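Local coordinates for protein kcn28 (PDB 6J31) that is of unknown function but has the GT-B fold, two Rossmann-like domains facing each other across a cleft, at residues 311-323 against 334-346. Numbering follows the deposited sequence.
Sequences GLFSGVPMVVAPQ and VVGLGIARRIDIA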
loop_
_atom_site.group_PDB
_atom_site.type_symbol
_atom_site.label_atom_id
_atom_site.label_comp_id
_atom_site.label_asym_id
_atom_site.label_seq_id
_atom_site.Cartn_x
_atom_site.Cartn_y
_atom_site.Cartn_z
ATOM N N GLY A 311 -4.938 -9.913 5.449
ATOM C CA GLY A 311 -6.052 -10.507 6.173
ATOM C C GLY A 311 -6.979 -11.289 5.262
ATOM O O GLY A 311 -7.392 -12.405 5.588
ATOM N N LEU A 312 -7.312 -10.710 4.106
ATOM C CA LEU A 312 -8.161 -11.389 3.133
ATOM C C LEU A 312 -7.514 -12.673 2.636
ATOM O O LEU A 312 -8.173 -13.716 2.543
ATOM C CB LEU A 312 -8.438 -10.456 1.956
ATOM C CG LEU A 312 -9.429 -9.322 2.192
ATOM C CD1 LEU A 312 -9.449 -8.385 1.002
ATOM C CD2 LEU A 312 -10.801 -9.904 2.429
ATOM N N PHE A 313 -6.217 -12.621 2.323
ATOM C CA PHE A 313 -5.530 -13.802 1.812
ATOM C C PHE A 313 -5.558 -14.938 2.827
ATOM O O PHE A 313 -5.723 -16.106 2.457
ATOM C CB PHE A 313 -4.092 -13.441 1.438
ATOM C CG PHE A 313 -3.300 -14.591 0.889
ATOM C CD1 PHE A 313 -3.478 -15.016 -0.418
ATOM C CD2 PHE A 313 -2.371 -15.249 1.683
ATOM C CE1 PHE A 313 -2.747 -16.081 -0.922
ATOM C CE2 PHE A 313 -1.636 -16.311 1.187
ATOM C CZ PHE A 313 -1.824 -16.727 -0.116
ATOM N N SER A 314 -5.419 -14.613 4.108
ATOM C CA SER A 314 -5.423 -15.603 5.173
ATOM C C SER A 314 -6.822 -15.946 5.666
ATOM O O SER A 314 -6.958 -16.823 6.522
ATOM C CB SER A 314 -4.575 -15.108 6.346
ATOM O OG SER A 314 -3.223 -14.948 5.956
ATOM N N GLY A 315 -7.855 -15.277 5.161
ATOM C CA GLY A 315 -9.210 -15.520 5.620
ATOM C C GLY A 315 -9.398 -15.231 7.094
ATOM O O GLY A 315 -9.999 -16.031 7.816
ATOM N N VAL A 316 -8.885 -14.094 7.553
ATOM C CA VAL A 316 -8.928 -13.700 8.954
ATOM C C VAL A 316 -9.781 -12.439 9.067
ATOM O O VAL A 316 -9.477 -11.431 8.421
ATOM C CB VAL A 316 -7.518 -13.456 9.518
ATOM C CG1 VAL A 316 -7.581 -12.990 10.962
ATOM C CG2 VAL A 316 -6.667 -14.706 9.379
ATOM N N PRO A 317 -10.848 -12.440 9.866
ATOM C CA PRO A 317 -11.639 -11.218 10.036
ATOM C C PRO A 317 -10.835 -10.140 10.742
ATOM O O PRO A 317 -9.891 -10.420 11.484
ATOM C CB PRO A 317 -12.830 -11.676 10.885
ATOM C CG PRO A 317 -12.344 -12.878 11.597
ATOM C CD PRO A 317 -11.358 -13.552 10.685
ATOM N N MET A 318 -11.215 -8.887 10.496
ATOM C CA MET A 318 -10.390 -7.764 10.910
ATOM C C MET A 318 -11.175 -6.761 11.744
ATOM O O MET A 318 -12.347 -6.488 11.475
ATOM C CB MET A 318 -9.774 -7.069 9.687
ATOM C CG MET A 318 -8.727 -7.935 8.988
ATOM S SD MET A 318 -8.162 -7.311 7.396
ATOM C CE MET A 318 -9.404 -8.012 6.307
ATOM N N VAL A 319 -10.514 -6.232 12.768
ATOM C CA VAL A 319 -10.960 -5.040 13.477
ATOM C C VAL A 319 -10.075 -3.896 13.006
ATOM O O VAL A 319 -8.851 -3.938 13.180
ATOM C CB VAL A 319 -10.879 -5.222 15.002
ATOM C CG1 VAL A 319 -11.221 -3.920 15.707
ATOM C CG2 VAL A 319 -11.810 -6.337 15.457
ATOM N N VAL A 320 -10.677 -2.892 12.379
ATOM C CA VAL A 320 -9.942 -1.851 11.672
ATOM C C VAL A 320 -10.012 -0.558 12.472
ATOM O O VAL A 320 -11.090 -0.163 12.931
ATOM C CB VAL A 320 -10.494 -1.648 10.251
ATOM C CG1 VAL A 320 -9.627 -0.669 9.485
ATOM C CG2 VAL A 320 -10.579 -2.975 9.525
ATOM N N ALA A 321 -8.862 0.102 12.631
ATOM C CA ALA A 321 -8.746 1.374 13.343
ATOM C C ALA A 321 -8.099 2.379 12.398
ATOM O O ALA A 321 -6.893 2.650 12.492
ATOM C CB ALA A 321 -7.937 1.229 14.631
ATOM N N PRO A 322 -8.870 2.960 11.482
ATOM C CA PRO A 322 -8.275 3.828 10.461
ATOM C C PRO A 322 -7.736 5.117 11.059
ATOM O O PRO A 322 -8.280 5.663 12.022
ATOM C CB PRO A 322 -9.446 4.105 9.513
ATOM C CG PRO A 322 -10.649 3.992 10.394
ATOM C CD PRO A 322 -10.334 2.868 11.344
ATOM N N GLN A 323 -6.643 5.602 10.470
ATOM C CA GLN A 323 -6.026 6.847 10.912
ATOM C C GLN A 323 -5.518 7.653 9.721
ATOM O O GLN A 323 -5.995 8.762 9.466
ATOM C CB GLN A 323 -4.884 6.561 11.897
ATOM C CG GLN A 323 -5.263 5.621 13.043
ATOM C CD GLN A 323 -4.668 6.015 14.377
ATOM O OE1 GLN A 323 -4.033 7.062 14.503
ATOM N NE2 GLN A 323 -4.868 5.172 15.386
ATOM N N VAL A 334 -13.962 -2.989 3.892
ATOM C CA VAL A 334 -14.014 -4.286 4.561
ATOM C C VAL A 334 -15.245 -4.399 5.453
ATOM O O VAL A 334 -15.809 -5.490 5.604
ATOM C CB VAL A 334 -12.717 -4.547 5.348
ATOM C CG1 VAL A 334 -11.576 -4.831 4.391
ATOM C CG2 VAL A 334 -12.384 -3.364 6.262
ATOM N N VAL A 335 -15.680 -3.295 6.060
ATOM C CA VAL A 335 -16.931 -3.319 6.810
ATOM C C VAL A 335 -18.106 -3.545 5.866
ATOM O O VAL A 335 -19.009 -4.342 6.152
ATOM C CB VAL A 335 -17.089 -2.020 7.623
ATOM C CG1 VAL A 335 -18.539 -1.826 8.052
ATOM C CG2 VAL A 335 -16.164 -2.039 8.822
ATOM N N GLY A 336 -18.100 -2.861 4.718
ATOM C CA GLY A 336 -19.147 -3.058 3.731
ATOM C C GLY A 336 -19.200 -4.472 3.190
ATOM O O GLY A 336 -20.253 -4.924 2.733
ATOM N N LEU A 337 -18.064 -5.175 3.202
ATOM C CA LEU A 337 -18.011 -6.573 2.800
ATOM C C LEU A 337 -18.520 -7.511 3.888
ATOM O O LEU A 337 -18.672 -8.710 3.628
ATOM C CB LEU A 337 -16.575 -6.957 2.420
ATOM C CG LEU A 337 -15.959 -6.221 1.226
ATOM C CD1 LEU A 337 -14.482 -6.531 1.106
ATOM C CD2 LEU A 337 -16.685 -6.549 -0.076
ATOM N N GLY A 338 -18.803 -6.993 5.082
ATOM C CA GLY A 338 -19.310 -7.818 6.163
ATOM C C GLY A 338 -18.287 -8.741 6.783
ATOM O O GLY A 338 -18.646 -9.832 7.240
ATOM N N ILE A 339 -17.015 -8.343 6.801
ATOM C CA ILE A 339 -15.955 -9.180 7.351
ATOM C C ILE A 339 -15.125 -8.395 8.358
ATOM O O ILE A 339 -14.026 -8.820 8.730
ATOM C CB ILE A 339 -15.049 -9.739 6.239
ATOM C CG1 ILE A 339 -14.454 -8.596 5.424
ATOM C CG2 ILE A 339 -15.808 -10.710 5.343
ATOM C CD1 ILE A 339 -13.055 -8.865 4.970
ATOM N N ALA A 340 -15.624 -7.243 8.801
ATOM C CA ALA A 340 -14.805 -6.371 9.629
ATOM C C ALA A 340 -15.680 -5.511 10.528
ATOM O O ALA A 340 -16.877 -5.338 10.290
ATOM C CB ALA A 340 -13.896 -5.486 8.768
ATOM N N ARG A 341 -15.053 -4.967 11.570
ATOM C CA ARG A 341 -15.671 -4.012 12.475
ATOM C C ARG A 341 -14.734 -2.817 12.585
ATOM O O ARG A 341 -13.514 -2.989 12.665
ATOM C CB ARG A 341 -15.885 -4.626 13.866
ATOM C CG ARG A 341 -17.033 -5.630 13.989
ATOM C CD ARG A 341 -18.183 -5.147 14.858
ATOM N NE ARG A 341 -18.952 -6.272 15.394
ATOM C CZ ARG A 341 -19.649 -7.145 14.670
ATOM N NH1 ARG A 341 -19.692 -7.046 13.348
ATOM N NH2 ARG A 341 -20.300 -8.128 15.279
ATOM N N ARG A 342 -15.290 -1.610 12.571
ATOM C CA ARG A 342 -14.489 -0.397 12.680
ATOM C C ARG A 342 -14.541 0.156 14.102
ATOM O O ARG A 342 -15.605 0.191 14.726
ATOM C CB ARG A 342 -14.967 0.656 11.678
ATOM C CG ARG A 342 -14.172 1.951 11.682
ATOM C CD ARG A 342 -14.617 2.858 10.546
ATOM N NE ARG A 342 -13.915 4.138 10.552
ATOM C CZ ARG A 342 -13.930 5.006 9.543
ATOM N NH1 ARG A 342 -14.615 4.734 8.440
ATOM N NH2 ARG A 342 -13.260 6.148 9.638
ATOM N N ILE A 343 -13.380 0.576 14.617
ATOM C CA ILE A 343 -13.271 1.179 15.940
ATOM C C ILE A 343 -12.378 2.411 15.864
ATOM O O ILE A 343 -11.616 2.598 14.913
ATOM C CB ILE A 343 -12.714 0.205 17.003
ATOM C CG1 ILE A 343 -11.241 -0.101 16.725
ATOM C CG2 ILE A 343 -13.533 -1.072 17.052
ATOM C CD1 ILE A 343 -10.590 -0.941 17.796
ATOM N N ASP A 344 -12.488 3.261 16.883
ATOM C CA ASP A 344 -11.625 4.426 17.050
ATOM C C ASP A 344 -10.724 4.193 18.256
ATOM O O ASP A 344 -11.219 3.968 19.366
ATOM C CB ASP A 344 -12.442 5.708 17.231
ATOM C CG ASP A 344 -11.588 6.974 17.143
ATOM O OD1 ASP A 344 -10.364 6.911 17.385
ATOM O OD2 ASP A 344 -12.150 8.046 16.832
ATOM N N ILE A 345 -9.407 4.250 18.035
ATOM C CA ILE A 345 -8.443 3.985 19.100
ATOM C C ILE A 345 -8.620 4.962 20.254
ATOM O O ILE A 345 -8.441 4.597 21.424
ATOM C CB ILE A 345 -7.009 4.027 18.534
ATOM C CG1 ILE A 345 -6.551 2.623 18.147
ATOM C CG2 ILE A 345 -6.035 4.663 19.521
ATOM C CD1 ILE A 345 -5.126 2.572 17.682
ATOM N N ALA A 346 -8.989 6.209 19.954
ATOM C CA ALA A 346 -9.159 7.209 21.003
ATOM C C ALA A 346 -10.308 6.846 21.938
ATOM O O ALA A 346 -10.177 6.961 23.162
ATOM C CB ALA A 346 -9.389 8.586 20.382
#
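M318, V319 and V320 pair in parallel with A340, R341 and R342, the last two strands of the C-terminal Rossmann-like sheet of a GT-B fold, joined through helix 327-336 as a beta-alpha-beta crossover. Strand 340-342 is the sheet's outermost, while 318-320 also bonds to F299 and T301 on its other flank. V320, at the end of its strand, bonds through both N and O: its N donates to R341 O at 2.9 Å, and its O accepts from I343 N.

On the face shared by M318, V320 and R342, the crossover helix covers the sheet. V320 CG2 meets V334 CG2 at 3.7 Å. Nearer the start of the strands, M318 and I339 lie alongside each other, with M318 CE 4.0 Å from I339 CD1. The same I339 CD1 receives L312 CD2 at 3.6 Å, the leucine crossing the isoleucine at about a right angle.

The opposite face carries V319, whose CG1 rests on I343 CD1 at 3.7 Å, again nearly perpendicular; L360 and L353 of helix 350-362 cover this pair. R341, on the V319 face, forms a salt bridge with E359. Back on the V320 face, R342, its chain straight as far as NE with CG anti to the backbone N (chi1 -178°), sends NH1 to a salt bridge with E332, and P322 CG lies over one face of its guanidinium, 3.3 Å from R342 NE.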